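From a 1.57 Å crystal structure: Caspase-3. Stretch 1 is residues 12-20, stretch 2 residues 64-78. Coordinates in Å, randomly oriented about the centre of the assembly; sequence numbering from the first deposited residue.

Stretch 1, residues 12-20: GIAVIINNK
Stretch 2, residues 64-78: EIRRITKEMAITNHT

Residues 13-18 form an extended β-strand, with phi between -93° and -125° and psi between 101° and 142°, and run antiparallel (180°) to the helix spanning residues 64-73, whose phi/psi values lie near -65°/-40°. The axes approach to 11.0 Å. In register, the CA of Ile-13 lies 8.4 Å from the CA of Met-72, the CA of Val-15 lies 8.7 Å from the CA of Ile-68, and the CA of Ile-17 lies 8.0 Å from the CA of Ile-65. Strand alternation directs Ile-13, Val-15 and Ile-17 toward the helix, while Ala-14 points away. Helical periodicity supplies Ile-65, Ile-68 and Met-72 as their partners.

No direct hydrogen bond joins the stretches; apolar packing dominates the 352 Å² buried between them. Met-72 (chi1 m, chi2 m, chi3 111°) places its polarizable SD 3.8 Å from CG2 of Ile-13 and 3.9 Å from CG2 of Val-15, so one thioether spans two strand residues. Val-15 (t) also brings CG1 to 4.1 Å from CG2 of Ile-68. Ile-17, like Ile-65 and Ile-68 an mt rotamer, sets CD1 4.2 Å from CG2 of Ile-65 and 4.1 Å from CD1 of Ile-68. Beyond the strand, Asn-19 (m) rests its ND2 4.2 Å from CD1 of Ile-65, its amide being satisfied elsewhere in the structure.

Past the helix, the chain continues onward and bends toward the N-terminal end of the strand, where Thr-75 and His-77 reach Ile-13 (mt), whose CD1 lies 3.9 Å from CG2 of Thr-75 (m) and 4.4 Å from CE1 of His-77. Thr-75 OG1 donates to Glu-71 O (2.8 Å), and His-77 NE2 donates to Met-72 O (2.8 Å, 163°), tying this segment to the helix. With chi1 m and chi2 -88°, the imidazole also places ND1 2.9 Å from a water oxygen that accepts from Ile-13 N at 2.9 Å, giving a polar bridge beside the hydrophobic contact.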

# COMPACT_ATOMS: atom_id res chain seq x y z
N GLY A 12 -13.51 -8.82 -2.60
CA GLY A 12 -13.42 -7.57 -3.33
C GLY A 12 -12.26 -7.64 -4.29
O GLY A 12 -11.61 -8.68 -4.44
N ILE A 13 -12.01 -6.52 -4.94
CA ILE A 13 -10.90 -6.40 -5.88
C ILE A 13 -9.70 -5.85 -5.13
O ILE A 13 -9.84 -4.98 -4.25
CB ILE A 13 -11.28 -5.49 -7.06
CG1 ILE A 13 -12.48 -6.08 -7.81
CG2 ILE A 13 -10.10 -5.28 -8.00
CD1 ILE A 13 -13.16 -5.10 -8.72
N ALA A 14 -8.52 -6.36 -5.47
CA ALA A 14 -7.26 -5.84 -4.93
C ALA A 14 -6.36 -5.48 -6.10
O ALA A 14 -5.95 -6.36 -6.86
CB ALA A 14 -6.57 -6.87 -4.02
N VAL A 15 -6.06 -4.21 -6.24
CA VAL A 15 -5.20 -3.70 -7.30
C VAL A 15 -3.76 -3.62 -6.81
O VAL A 15 -3.50 -3.14 -5.70
CB VAL A 15 -5.68 -2.31 -7.77
CG1 VAL A 15 -4.69 -1.72 -8.77
CG2 VAL A 15 -7.08 -2.40 -8.35
N ILE A 16 -2.82 -4.07 -7.64
CA ILE A 16 -1.39 -3.86 -7.43
C ILE A 16 -0.83 -3.16 -8.64
O ILE A 16 -0.88 -3.71 -9.75
CB ILE A 16 -0.63 -5.18 -7.20
CG1 ILE A 16 -1.20 -5.92 -6.00
CG2 ILE A 16 0.86 -4.91 -7.03
CD1 ILE A 16 -0.68 -7.35 -5.91
N ILE A 17 -0.26 -1.98 -8.44
CA ILE A 17 0.46 -1.26 -9.49
C ILE A 17 1.93 -1.29 -9.13
O ILE A 17 2.33 -0.81 -8.06
CB ILE A 17 -0.07 0.18 -9.65
CG1 ILE A 17 -1.52 0.12 -10.15
CG2 ILE A 17 0.81 0.94 -10.63
CD1 ILE A 17 -2.25 1.45 -10.08
N ASN A 18 2.74 -1.88 -10.00
CA ASN A 18 4.14 -2.18 -9.74
C ASN A 18 4.99 -1.39 -10.73
O ASN A 18 5.13 -1.80 -11.89
CB ASN A 18 4.38 -3.68 -9.88
CG ASN A 18 5.81 -4.06 -9.67
OD1 ASN A 18 6.39 -3.78 -8.63
ND2 ASN A 18 6.41 -4.71 -10.68
N ASN A 19 5.58 -0.28 -10.29
CA ASN A 19 6.38 0.56 -11.18
C ASN A 19 7.86 0.32 -10.92
O ASN A 19 8.39 0.68 -9.87
CB ASN A 19 5.98 2.03 -11.03
CG ASN A 19 4.71 2.36 -11.80
OD1 ASN A 19 4.17 1.51 -12.52
ND2 ASN A 19 4.21 3.58 -11.64
N LYS A 20 8.54 -0.29 -11.90
CA LYS A 20 9.95 -0.62 -11.78
C LYS A 20 10.85 0.29 -12.60
O LYS A 20 11.87 0.75 -12.09
CB LYS A 20 10.19 -2.07 -12.21
CG LYS A 20 11.63 -2.52 -12.01
CD LYS A 20 11.83 -3.98 -12.43
N GLU A 64 -2.46 6.15 -17.04
CA GLU A 64 -2.91 4.78 -16.87
C GLU A 64 -3.33 4.50 -15.43
O GLU A 64 -4.31 3.79 -15.20
CB GLU A 64 -1.82 3.81 -17.31
CG GLU A 64 -1.67 3.81 -18.83
CD GLU A 64 -0.44 3.09 -19.32
OE1 GLU A 64 0.58 3.05 -18.59
OE2 GLU A 64 -0.48 2.58 -20.46
N ILE A 65 -2.61 5.07 -14.46
CA ILE A 65 -3.02 4.94 -13.06
C ILE A 65 -4.40 5.55 -12.86
O ILE A 65 -5.28 4.94 -12.24
CB ILE A 65 -1.97 5.58 -12.13
CG1 ILE A 65 -0.65 4.81 -12.19
CG2 ILE A 65 -2.47 5.59 -10.69
CD1 ILE A 65 0.50 5.52 -11.50
N ARG A 66 -4.61 6.74 -13.42
CA ARG A 66 -5.92 7.38 -13.31
C ARG A 66 -7.00 6.55 -13.99
O ARG A 66 -8.12 6.42 -13.48
CB ARG A 66 -5.86 8.79 -13.90
CG ARG A 66 -4.99 9.77 -13.11
CD ARG A 66 -5.29 11.22 -13.47
NE ARG A 66 -4.58 12.14 -12.59
CZ ARG A 66 -3.42 12.71 -12.90
NH1 ARG A 66 -2.83 13.53 -12.04
NH2 ARG A 66 -2.85 12.46 -14.07
N ARG A 67 -6.67 5.94 -15.14
CA ARG A 67 -7.64 5.08 -15.81
C ARG A 67 -8.03 3.90 -14.92
O ARG A 67 -9.21 3.56 -14.79
CB ARG A 67 -7.09 4.59 -17.15
CG ARG A 67 -7.99 3.56 -17.85
CD ARG A 67 -7.34 2.98 -19.12
NE ARG A 67 -8.09 1.82 -19.61
CZ ARG A 67 -7.98 1.28 -20.83
NH1 ARG A 67 -8.70 0.21 -21.14
NH2 ARG A 67 -7.14 1.79 -21.73
N ILE A 68 -7.04 3.26 -14.29
CA ILE A 68 -7.32 2.13 -13.41
C ILE A 68 -8.22 2.56 -12.26
O ILE A 68 -9.21 1.89 -11.94
CB ILE A 68 -6.01 1.50 -12.90
CG1 ILE A 68 -5.25 0.85 -14.06
CG2 ILE A 68 -6.31 0.44 -11.86
CD1 ILE A 68 -3.78 0.63 -13.76
N THR A 69 -7.90 3.68 -11.62
CA THR A 69 -8.71 4.10 -10.48
C THR A 69 -10.13 4.45 -10.91
O THR A 69 -11.08 4.12 -10.20
CB THR A 69 -8.06 5.26 -9.73
OG1 THR A 69 -7.99 6.41 -10.58
CG2 THR A 69 -6.66 4.87 -9.30
N LYS A 70 -10.29 5.06 -12.09
CA LYS A 70 -11.63 5.35 -12.58
C LYS A 70 -12.41 4.07 -12.87
O LYS A 70 -13.59 3.97 -12.54
CB LYS A 70 -11.58 6.23 -13.84
CG LYS A 70 -12.97 6.49 -14.42
CD LYS A 70 -12.96 7.57 -15.48
CE LYS A 70 -14.39 7.87 -15.93
NZ LYS A 70 -14.46 8.98 -16.92
N GLU A 71 -11.76 3.08 -13.49
CA GLU A 71 -12.44 1.81 -13.73
C GLU A 71 -12.86 1.14 -12.43
O GLU A 71 -13.90 0.48 -12.38
CB GLU A 71 -11.53 0.89 -14.56
CG GLU A 71 -11.29 1.46 -15.95
CD GLU A 71 -10.29 0.69 -16.78
OE1 GLU A 71 -9.53 -0.14 -16.22
OE2 GLU A 71 -10.26 0.94 -18.00
N MET A 72 -12.07 1.30 -11.35
CA MET A 72 -12.47 0.73 -10.06
C MET A 72 -13.60 1.54 -9.43
O MET A 72 -14.50 0.97 -8.80
CB MET A 72 -11.26 0.69 -9.11
CG MET A 72 -10.16 -0.25 -9.57
SD MET A 72 -10.72 -1.95 -9.73
CE MET A 72 -10.63 -2.13 -11.51
N ALA A 73 -13.59 2.86 -9.60
CA ALA A 73 -14.63 3.69 -9.01
C ALA A 73 -15.99 3.46 -9.65
O ALA A 73 -17.02 3.65 -9.00
CB ALA A 73 -14.24 5.16 -9.11
N ILE A 74 -16.01 3.06 -10.93
CA ILE A 74 -17.26 2.80 -11.65
C ILE A 74 -17.69 1.35 -11.55
O ILE A 74 -18.79 0.99 -12.02
CB ILE A 74 -17.09 3.22 -13.13
CG1 ILE A 74 -18.43 3.61 -13.76
CG2 ILE A 74 -16.43 2.12 -13.93
CD1 ILE A 74 -18.29 4.03 -15.22
N THR A 75 -16.86 0.49 -10.96
CA THR A 75 -17.21 -0.90 -10.72
C THR A 75 -18.38 -0.98 -9.75
O THR A 75 -18.50 -0.17 -8.83
CB THR A 75 -15.99 -1.65 -10.17
OG1 THR A 75 -15.03 -1.84 -11.21
CG2 THR A 75 -16.37 -3.00 -9.59
N ASN A 76 -19.27 -1.95 -9.99
CA ASN A 76 -20.33 -2.28 -9.04
C ASN A 76 -19.74 -3.12 -7.91
O ASN A 76 -19.42 -4.30 -8.11
CB ASN A 76 -21.46 -3.03 -9.74
CG ASN A 76 -22.46 -3.62 -8.75
OD1 ASN A 76 -22.68 -3.05 -7.69
ND2 ASN A 76 -23.07 -4.75 -9.11
N HIS A 77 -19.58 -2.52 -6.74
CA HIS A 77 -19.00 -3.21 -5.60
C HIS A 77 -20.06 -3.82 -4.68
O HIS A 77 -19.71 -4.33 -3.62
CB HIS A 77 -18.09 -2.26 -4.81
CG HIS A 77 -16.88 -1.81 -5.56
ND1 HIS A 77 -15.69 -2.51 -5.56
CD2 HIS A 77 -16.67 -0.72 -6.34
CE1 HIS A 77 -14.80 -1.86 -6.30
NE2 HIS A 77 -15.37 -0.77 -6.78
N THR A 78 -21.33 -3.80 -5.07
CA THR A 78 -22.36 -4.47 -4.28
C THR A 78 -22.05 -5.93 -3.95
O THR A 78 -22.32 -6.34 -2.81
CB THR A 78 -23.71 -4.34 -5.00
OG1 THR A 78 -24.01 -2.95 -5.21
CG2 THR A 78 -24.84 -5.00 -4.19
O HOH W 1 -13.76 -4.30 -4.35